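Local coordinates for protein chitinase A (Pteris ryukyuensis, PDB 4RL3) that probably hydrolyses the O-glycosidic bonds of chitin, this chain being the family 18 glycosyl hydrolase catalytic domain of a longer fern chitinase that also carries a LysM domain, at residues T191-Y196 against P226-S231; G240-I245 against Q267-S272. One frame throughout, in Å; residues are numbered along the deposited sequence.

How the interactions relate
Both contacts belong to one flank of the family 18 TIM barrel, on the same side of the chain's centre, and they come in series along the sequence. Interaction 1 joins the starts of helices 193-206 and 226-238; interaction 2 joins the loop leading into strand 244-248, and its first residues, to the end of helix 261-271. Helix 226-238 is the link, since it supplies one side of interaction 1 and runs on toward the loop of interaction 2. The two centres lie about 15 Å apart, yet the contacts touch, Leu230 O meeting Leu269 CD1 at 3.3 Å. Interaction 1 is helix to helix and interaction 2 helix to strand and loop, which places both in the barrel's outer layer.

Interaction 1: T191-Y196 against P226-S231; sequences TSASQY and PSTVLS
Val229 lies over one face of the Tyr196 ring where two neighbouring outer helices of the TIM barrel, 193-206 and 226-238, begin side by side. Both methyls of the valine take part: CG2 packs on the CD2-CE2 side of the ring, 3.5 Å from Tyr196 CE2, while CG1 is 3.5 Å from Tyr196 CZ and close to the hydroxyl oxygen as well. A beta-branched residue suits this place because its forked end spreads over the flat ring. With Tyr196 CG anti to the backbone N (chi1 -169°), the ring starts on the side facing helix 226-238. Its OH hydrogen-bonds to Ser216 O of strand 215-218, so the polar tip of this buried ring is satisfied while its face stays apolar. Phe184 meets the same ring with planes inclined at about 45°.

Thr228 packs just as closely. Its methyl, anti to the backbone N, is set onto the backbone where the loop enters the other helix: CG2 stands 3.3 Å from Ala193 N and 3.5 Å from Thr191 O. The loose side is the solvent-facing margin, where Ala193, small enough to let the helices come close, brings its CB only to 4.2 Å from Ser231 CB. No hydrogen bond crosses between the segments; the joining is by van der Waals contact.

Polar groups are instead used within each segment. Ser192 and Gln195 form a capping box: the backbone N of Gln195 donates to Ser192 OG, and the serine returns its own backbone N to the glutamine side chain. On the partner helix, Ser227 O accepts from Ser231 N and from Ser231 OG, which approach from opposite faces of its carbonyl plane. The return bond of the capping box is nearly straight, Ser192 N to Gln195 OE1 being 3.0 Å long with an angle of 172°, in the carbonyl plane on a lone pair.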
ATOM      1  N   THR A 191     -16.567  11.317 -10.168  1.00 10.61           N
ATOM      2  CA  THR A 191     -17.013   9.935 -10.277  1.00  9.79           C
ATOM      3  C   THR A 191     -18.236   9.636  -9.402  1.00  9.66           C
ATOM      4  O   THR A 191     -18.213   9.869  -8.195  1.00  9.85           O
ATOM      5  CB  THR A 191     -15.866   8.976  -9.879  1.00  9.57           C
ATOM      6  OG1 THR A 191     -14.753   9.179 -10.747  1.00  9.25           O
ATOM      7  CG2 THR A 191     -16.286   7.511  -9.948  1.00  9.51           C
ATOM      8  N   SER A 192     -19.301   9.118 -10.009  1.00  9.29           N
ATOM      9  CA  SER A 192     -20.492   8.712  -9.257  1.00  9.26           C
ATOM     10  C   SER A 192     -20.318   7.326  -8.623  1.00  8.94           C
ATOM     11  O   SER A 192     -19.399   6.572  -8.965  1.00  8.58           O
ATOM     12  CB  SER A 192     -21.708   8.672 -10.180  1.00  9.43           C
ATOM     13  OG  SER A 192     -21.566   7.592 -11.092  1.00  9.75           O
ATOM     14  N   ALA A 193     -21.222   6.956  -7.721  1.00  8.90           N
ATOM     15  CA  ALA A 193     -21.182   5.614  -7.146  1.00  8.77           C
ATOM     16  C   ALA A 193     -21.313   4.499  -8.204  1.00  8.56           C
ATOM     17  O   ALA A 193     -20.595   3.505  -8.149  1.00  8.70           O
ATOM     18  CB  ALA A 193     -22.234   5.464  -6.056  1.00  8.94           C
ATOM     19  N   SER A 194     -22.210   4.695  -9.174  0.50  8.52           N
ATOM     20  CA  SER A 194     -22.405   3.745 -10.270  0.50  8.37           C
ATOM     21  C   SER A 194     -21.140   3.597 -11.117  0.50  7.96           C
ATOM     22  O   SER A 194     -20.721   2.489 -11.445  0.50  7.75           O
ATOM     23  CB  SER A 194     -23.553   4.208 -11.167  0.50  8.47           C
ATOM     24  OG  SER A 194     -23.735   3.326 -12.261  0.50  8.84           O
ATOM     25  N   GLN A 195     -20.543   4.728 -11.470  1.00  7.70           N
ATOM     26  CA  GLN A 195     -19.291   4.727 -12.223  1.00  7.44           C
ATOM     27  C   GLN A 195     -18.176   4.030 -11.440  1.00  7.07           C
ATOM     28  O   GLN A 195     -17.381   3.295 -12.017  1.00  7.15           O
ATOM     29  CB  GLN A 195     -18.844   6.137 -12.563  1.00  7.57           C
ATOM     30  CG  GLN A 195     -19.691   6.799 -13.638  1.00  7.82           C
ATOM     31  CD  GLN A 195     -19.262   8.223 -13.891  1.00  8.18           C
ATOM     32  OE1 GLN A 195     -19.116   9.027 -12.959  1.00  8.69           O
ATOM     33  NE2 GLN A 195     -19.041   8.554 -15.153  1.00  8.18           N
ATOM     34  N   TYR A 196     -18.123   4.262 -10.131  1.00  6.81           N
ATOM     35  CA  TYR A 196     -17.097   3.630  -9.308  1.00  6.40           C
ATOM     36  C   TYR A 196     -17.209   2.109  -9.352  1.00  6.34           C
ATOM     37  O   TYR A 196     -16.196   1.398  -9.441  1.00  5.86           O
ATOM     38  CB  TYR A 196     -17.176   4.114  -7.864  1.00  6.23           C
ATOM     39  CG  TYR A 196     -15.992   3.703  -7.005  1.00  6.02           C
ATOM     40  CD1 TYR A 196     -15.906   2.418  -6.468  1.00  5.95           C
ATOM     41  CD2 TYR A 196     -14.963   4.603  -6.728  1.00  6.00           C
ATOM     42  CE1 TYR A 196     -14.825   2.047  -5.684  1.00  5.89           C
ATOM     43  CE2 TYR A 196     -13.867   4.232  -5.957  1.00  5.92           C
ATOM     44  CZ  TYR A 196     -13.819   2.953  -5.436  1.00  5.89           C
ATOM     45  OH  TYR A 196     -12.762   2.567  -4.649  1.00  5.78           O
ATOM     46  N   PRO A 226     -15.063  10.409  -0.790  1.00  7.90           N
ATOM     47  CA  PRO A 226     -15.178   9.261   0.103  1.00  8.05           C
ATOM     48  C   PRO A 226     -16.596   8.764   0.369  1.00  8.21           C
ATOM     49  O   PRO A 226     -16.825   7.552   0.377  1.00  7.96           O
ATOM     50  CB  PRO A 226     -14.528   9.769   1.397  1.00  8.00           C
ATOM     51  CG  PRO A 226     -13.483  10.701   0.908  1.00  8.08           C
ATOM     52  CD  PRO A 226     -14.079  11.386  -0.292  1.00  7.99           C
ATOM     53  N   SER A 227     -17.549   9.676   0.591  1.00  8.65           N
ATOM     54  CA  SER A 227     -18.924   9.263   0.848  1.00  9.23           C
ATOM     55  C   SER A 227     -19.508   8.519  -0.355  1.00  8.93           C
ATOM     56  O   SER A 227     -20.234   7.545  -0.205  1.00  9.27           O
ATOM     57  CB  SER A 227     -19.803  10.465   1.204  1.00  9.61           C
ATOM     58  OG  SER A 227     -19.821  11.415   0.162  1.00 11.20           O
ATOM     59  N   THR A 228     -19.131   8.954  -1.548  1.00  9.02           N
ATOM     60  CA  THR A 228     -19.577   8.311  -2.784  1.00  8.91           C
ATOM     61  C   THR A 228     -18.937   6.933  -2.941  1.00  8.63           C
ATOM     62  O   THR A 228     -19.600   5.953  -3.288  1.00  8.37           O
ATOM     63  CB  THR A 228     -19.255   9.209  -3.979  1.00  9.14           C
ATOM     64  OG1 THR A 228     -20.005  10.420  -3.846  1.00  9.63           O
ATOM     65  CG2 THR A 228     -19.597   8.524  -5.306  1.00  9.35           C
ATOM     66  N   VAL A 229     -17.644   6.856  -2.669  1.00  8.37           N
ATOM     67  CA  VAL A 229     -16.972   5.566  -2.704  1.00  8.26           C
ATOM     68  C   VAL A 229     -17.580   4.587  -1.700  1.00  8.22           C
ATOM     69  O   VAL A 229     -17.770   3.406  -2.010  1.00  7.71           O
ATOM     70  CB  VAL A 229     -15.458   5.711  -2.448  1.00  8.34           C
ATOM     71  CG1 VAL A 229     -14.804   4.338  -2.364  1.00  8.37           C
ATOM     72  CG2 VAL A 229     -14.820   6.544  -3.544  1.00  8.37           C
ATOM     73  N   LEU A 230     -17.894   5.069  -0.495  1.00  8.31           N
ATOM     74  CA  LEU A 230     -18.485   4.208   0.518  1.00  8.78           C
ATOM     75  C   LEU A 230     -19.843   3.660   0.069  1.00  8.97           C
ATOM     76  O   LEU A 230     -20.153   2.495   0.307  1.00  8.91           O
ATOM     77  CB  LEU A 230     -18.555   4.919   1.880  1.00  8.83           C
ATOM     78  CG  LEU A 230     -17.176   5.085   2.530  1.00  8.88           C
ATOM     79  CD1 LEU A 230     -17.160   6.202   3.562  1.00  9.09           C
ATOM     80  CD2 LEU A 230     -16.698   3.773   3.124  1.00  8.78           C
ATOM     81  N   SER A 231     -20.617   4.486  -0.633  1.00  9.40           N
ATOM     82  CA  SER A 231     -21.869   4.026  -1.229  1.00 10.16           C
ATOM     83  C   SER A 231     -21.650   2.911  -2.264  1.00  9.99           C
ATOM     84  O   SER A 231     -22.324   1.881  -2.231  1.00  9.79           O
ATOM     85  CB  SER A 231     -22.623   5.201  -1.846  1.00 10.67           C
ATOM     86  OG  SER A 231     -23.075   6.087  -0.844  1.00 12.25           O
TER

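Interaction 2: G240-I245 against Q267-S272; sequences GTLPGI and QTLLTS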
ATOM      1  N   GLY A 240     -21.326  -9.668  -2.416  1.00 11.86           N
ATOM      2  CA  GLY A 240     -20.378 -10.651  -1.911  1.00 11.47           C
ATOM      3  C   GLY A 240     -19.047 -10.587  -2.627  1.00 10.92           C
ATOM      4  O   GLY A 240     -18.313 -11.580  -2.657  1.00 11.28           O
ATOM      5  N   THR A 241     -18.734  -9.414  -3.181  1.00 10.11           N
ATOM      6  CA  THR A 241     -17.509  -9.230  -3.966  1.00  9.86           C
ATOM      7  C   THR A 241     -16.710  -7.995  -3.520  1.00  9.56           C
ATOM      8  O   THR A 241     -16.246  -7.218  -4.341  1.00  9.36           O
ATOM      9  CB  THR A 241     -17.831  -9.153  -5.480  1.00  9.81           C
ATOM     10  OG1 THR A 241     -18.661  -8.014  -5.748  1.00  9.82           O
ATOM     11  CG2 THR A 241     -18.560 -10.401  -5.934  1.00 10.04           C
ATOM     12  N   LEU A 242     -16.531  -7.819  -2.211  1.00  9.30           N
ATOM     13  CA  LEU A 242     -15.685  -6.730  -1.679  1.00  8.90           C
ATOM     14  C   LEU A 242     -14.733  -7.335  -0.655  1.00  8.57           C
ATOM     15  O   LEU A 242     -15.154  -7.642   0.454  1.00  8.76           O
ATOM     16  CB  LEU A 242     -16.522  -5.620  -1.020  1.00  9.13           C
ATOM     17  CG  LEU A 242     -15.720  -4.438  -0.417  1.00  9.31           C
ATOM     18  CD1 LEU A 242     -14.994  -3.674  -1.513  1.00  9.49           C
ATOM     19  CD2 LEU A 242     -16.614  -3.508   0.401  1.00  9.47           C
ATOM     20  N   PRO A 243     -13.456  -7.548  -1.024  1.00  7.77           N
ATOM     21  CA  PRO A 243     -12.550  -8.153  -0.041  1.00  7.36           C
ATOM     22  C   PRO A 243     -12.080  -7.187   1.041  1.00  6.73           C
ATOM     23  O   PRO A 243     -11.613  -7.620   2.102  1.00  6.83           O
ATOM     24  CB  PRO A 243     -11.358  -8.613  -0.883  1.00  7.50           C
ATOM     25  CG  PRO A 243     -11.416  -7.781  -2.114  1.00  7.69           C
ATOM     26  CD  PRO A 243     -12.857  -7.472  -2.372  1.00  7.79           C
ATOM     27  N   GLY A 244     -12.182  -5.891   0.769  1.00  6.01           N
ATOM     28  CA  GLY A 244     -11.693  -4.898   1.705  1.00  5.63           C
ATOM     29  C   GLY A 244     -11.576  -3.524   1.091  1.00  5.19           C
ATOM     30  O   GLY A 244     -11.913  -3.318  -0.085  1.00  5.05           O
ATOM     31  N   ILE A 245     -11.093  -2.594   1.906  1.00  4.93           N
ATOM     32  CA  ILE A 245     -10.952  -1.192   1.544  1.00  4.74           C
ATOM     33  C   ILE A 245      -9.629  -0.683   2.102  1.00  4.68           C
ATOM     34  O   ILE A 245      -9.249  -1.050   3.212  1.00  4.56           O
ATOM     35  CB  ILE A 245     -12.091  -0.334   2.162  1.00  4.83           C
ATOM     36  CG1 ILE A 245     -13.456  -0.779   1.633  1.00  4.81           C
ATOM     37  CG2 ILE A 245     -11.886   1.143   1.876  1.00  4.86           C
ATOM     38  CD1 ILE A 245     -14.624  -0.167   2.364  1.00  4.86           C
ATOM     39  N   GLN A 267     -14.601   0.883   8.024  1.00  6.05           N
ATOM     40  CA  GLN A 267     -14.504  -0.308   8.852  1.00  6.15           C
ATOM     41  C   GLN A 267     -15.873  -0.778   9.321  1.00  6.41           C
ATOM     42  O   GLN A 267     -16.126  -1.983   9.400  1.00  6.52           O
ATOM     43  CB  GLN A 267     -13.571  -0.068  10.040  1.00  6.07           C
ATOM     44  CG  GLN A 267     -12.136   0.164   9.606  1.00  6.01           C
ATOM     45  CD  GLN A 267     -11.255   0.585  10.746  1.00  5.91           C
ATOM     46  OE1 GLN A 267     -10.829  -0.253  11.538  1.00  5.77           O
ATOM     47  NE2 GLN A 267     -10.962   1.883  10.832  1.00  5.85           N
ATOM     48  N   THR A 268     -16.754   0.170   9.636  1.00  6.78           N
ATOM     49  CA  THR A 268     -18.118  -0.170  10.011  1.00  7.04           C
ATOM     50  C   THR A 268     -18.821  -0.864   8.845  1.00  7.42           C
ATOM     51  O   THR A 268     -19.506  -1.877   9.049  1.00  7.40           O
ATOM     52  CB  THR A 268     -18.862   1.081  10.504  1.00  7.18           C
ATOM     53  OG1 THR A 268     -18.335   1.418  11.788  1.00  7.02           O
ATOM     54  CG2 THR A 268     -20.374   0.863  10.628  1.00  7.26           C
ATOM     55  N   LEU A 269     -18.604  -0.366   7.631  1.00  7.59           N
ATOM     56  CA  LEU A 269     -19.214  -0.994   6.448  1.00  8.11           C
ATOM     57  C   LEU A 269     -18.741  -2.440   6.308  1.00  8.26           C
ATOM     58  O   LEU A 269     -19.535  -3.337   6.024  1.00  8.51           O
ATOM     59  CB  LEU A 269     -18.894  -0.191   5.185  1.00  8.28           C
ATOM     60  CG  LEU A 269     -19.440  -0.693   3.841  1.00  8.70           C
ATOM     61  CD1 LEU A 269     -19.443   0.462   2.868  1.00  8.88           C
ATOM     62  CD2 LEU A 269     -18.651  -1.856   3.257  1.00  8.90           C
ATOM     63  N   LEU A 270     -17.446  -2.664   6.504  1.00  8.56           N
ATOM     64  CA  LEU A 270     -16.880  -4.000   6.329  1.00  9.00           C
ATOM     65  C   LEU A 270     -17.370  -4.997   7.376  1.00 10.01           C
ATOM     66  O   LEU A 270     -17.431  -6.192   7.097  1.00 10.54           O
ATOM     67  CB  LEU A 270     -15.351  -3.946   6.319  1.00  8.86           C
ATOM     68  CG  LEU A 270     -14.754  -3.256   5.091  1.00  8.69           C
ATOM     69  CD1 LEU A 270     -13.278  -2.995   5.330  1.00  8.62           C
ATOM     70  CD2 LEU A 270     -14.972  -4.057   3.817  1.00  8.72           C
ATOM     71  N   THR A 271     -17.728  -4.514   8.563  1.00 11.15           N
ATOM     72  CA  THR A 271     -18.121  -5.391   9.666  1.00 12.31           C
ATOM     73  C   THR A 271     -19.628  -5.524   9.869  1.00 13.97           C
ATOM     74  O   THR A 271     -20.061  -6.350  10.671  1.00 14.83           O
ATOM     75  CB  THR A 271     -17.465  -4.942  10.994  1.00 12.09           C
ATOM     76  OG1 THR A 271     -17.791  -3.575  11.279  1.00 12.21           O
ATOM     77  CG2 THR A 271     -15.970  -5.080  10.903  1.00 12.26           C
ATOM     78  N   SER A 272     -20.427  -4.749   9.140  1.00 15.51           N
ATOM     79  CA  SER A 272     -21.870  -4.696   9.398  1.00 17.70           C
ATOM     80  C   SER A 272     -22.631  -5.782   8.636  1.00 18.82           C
ATOM     81  O   SER A 272     -22.073  -6.512   7.815  1.00 19.23           O
ATOM     82  CB  SER A 272     -22.429  -3.330   9.019  1.00 18.29           C
ATOM     83  OG  SER A 272     -22.460  -3.194   7.614  1.00 19.20           O
ATOM     84  OXT SER A 272     -23.842  -5.942   8.833  1.00 21.10           O
TER
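Leu270 fits its branched end against Leu242, Gly244 and Ile245, making this a contact of apolar side chains, with no hydrogen bond across it, between a helix end and the start of a parallel barrel strand. Its CD2 methyl touches Leu242 CD2 at 3.8 Å and lies 4.0 Å from Gly244 CA. The other methyl, CD1, faces the strand at Ile245 N, 4.1 Å away. Leu270 CG meets the far end of the isoleucine, Ile245 CD1, also at 4.1 Å, and the two side chains pass at a slant. Leucine suits this position, for its terminal fork offers a methyl to each of several neighbours.

Leu269 completes the first shell one residue earlier on the helix. Its CD2 methyl is 3.9 Å from Leu242 CD2, so that single leucine methyl is touched by both helix leucines, each crossing the Leu242 side chain at about a right angle. Leu242 and Leu269 each lay one methyl into the contact, and Leu269 CD2 also comes within 4.5 Å of Ile245 CD1. Different first torsions turn CG of the two adjacent helix residues toward the same Leu242: anti to the backbone N in Leu269 (chi1 180°), anti to the carbonyl carbon in Leu270 (chi1 -69°).

The second shell fixes the two backbones. Gly240 ends helix 226-238 in a Schellman motif, its positive phi suiting glycine, and the chain then turns toward the strand. At the helix end, Thr271 OG1 bonds to Gln267 O, while the Gln267 side-chain amide hydrogen-bonds to Pro21 O and Asn23 N. Backbone bonds from Ile245 to Val3 and Arg5, and from Gly244 to Ala215, set strand 244-248 between strands 3-8 and 215-218; helix 261-271 packs outside it, with Leu270 also reaching Phe4 and Leu269 touching Cys233 and Lys237 of helix 226-238.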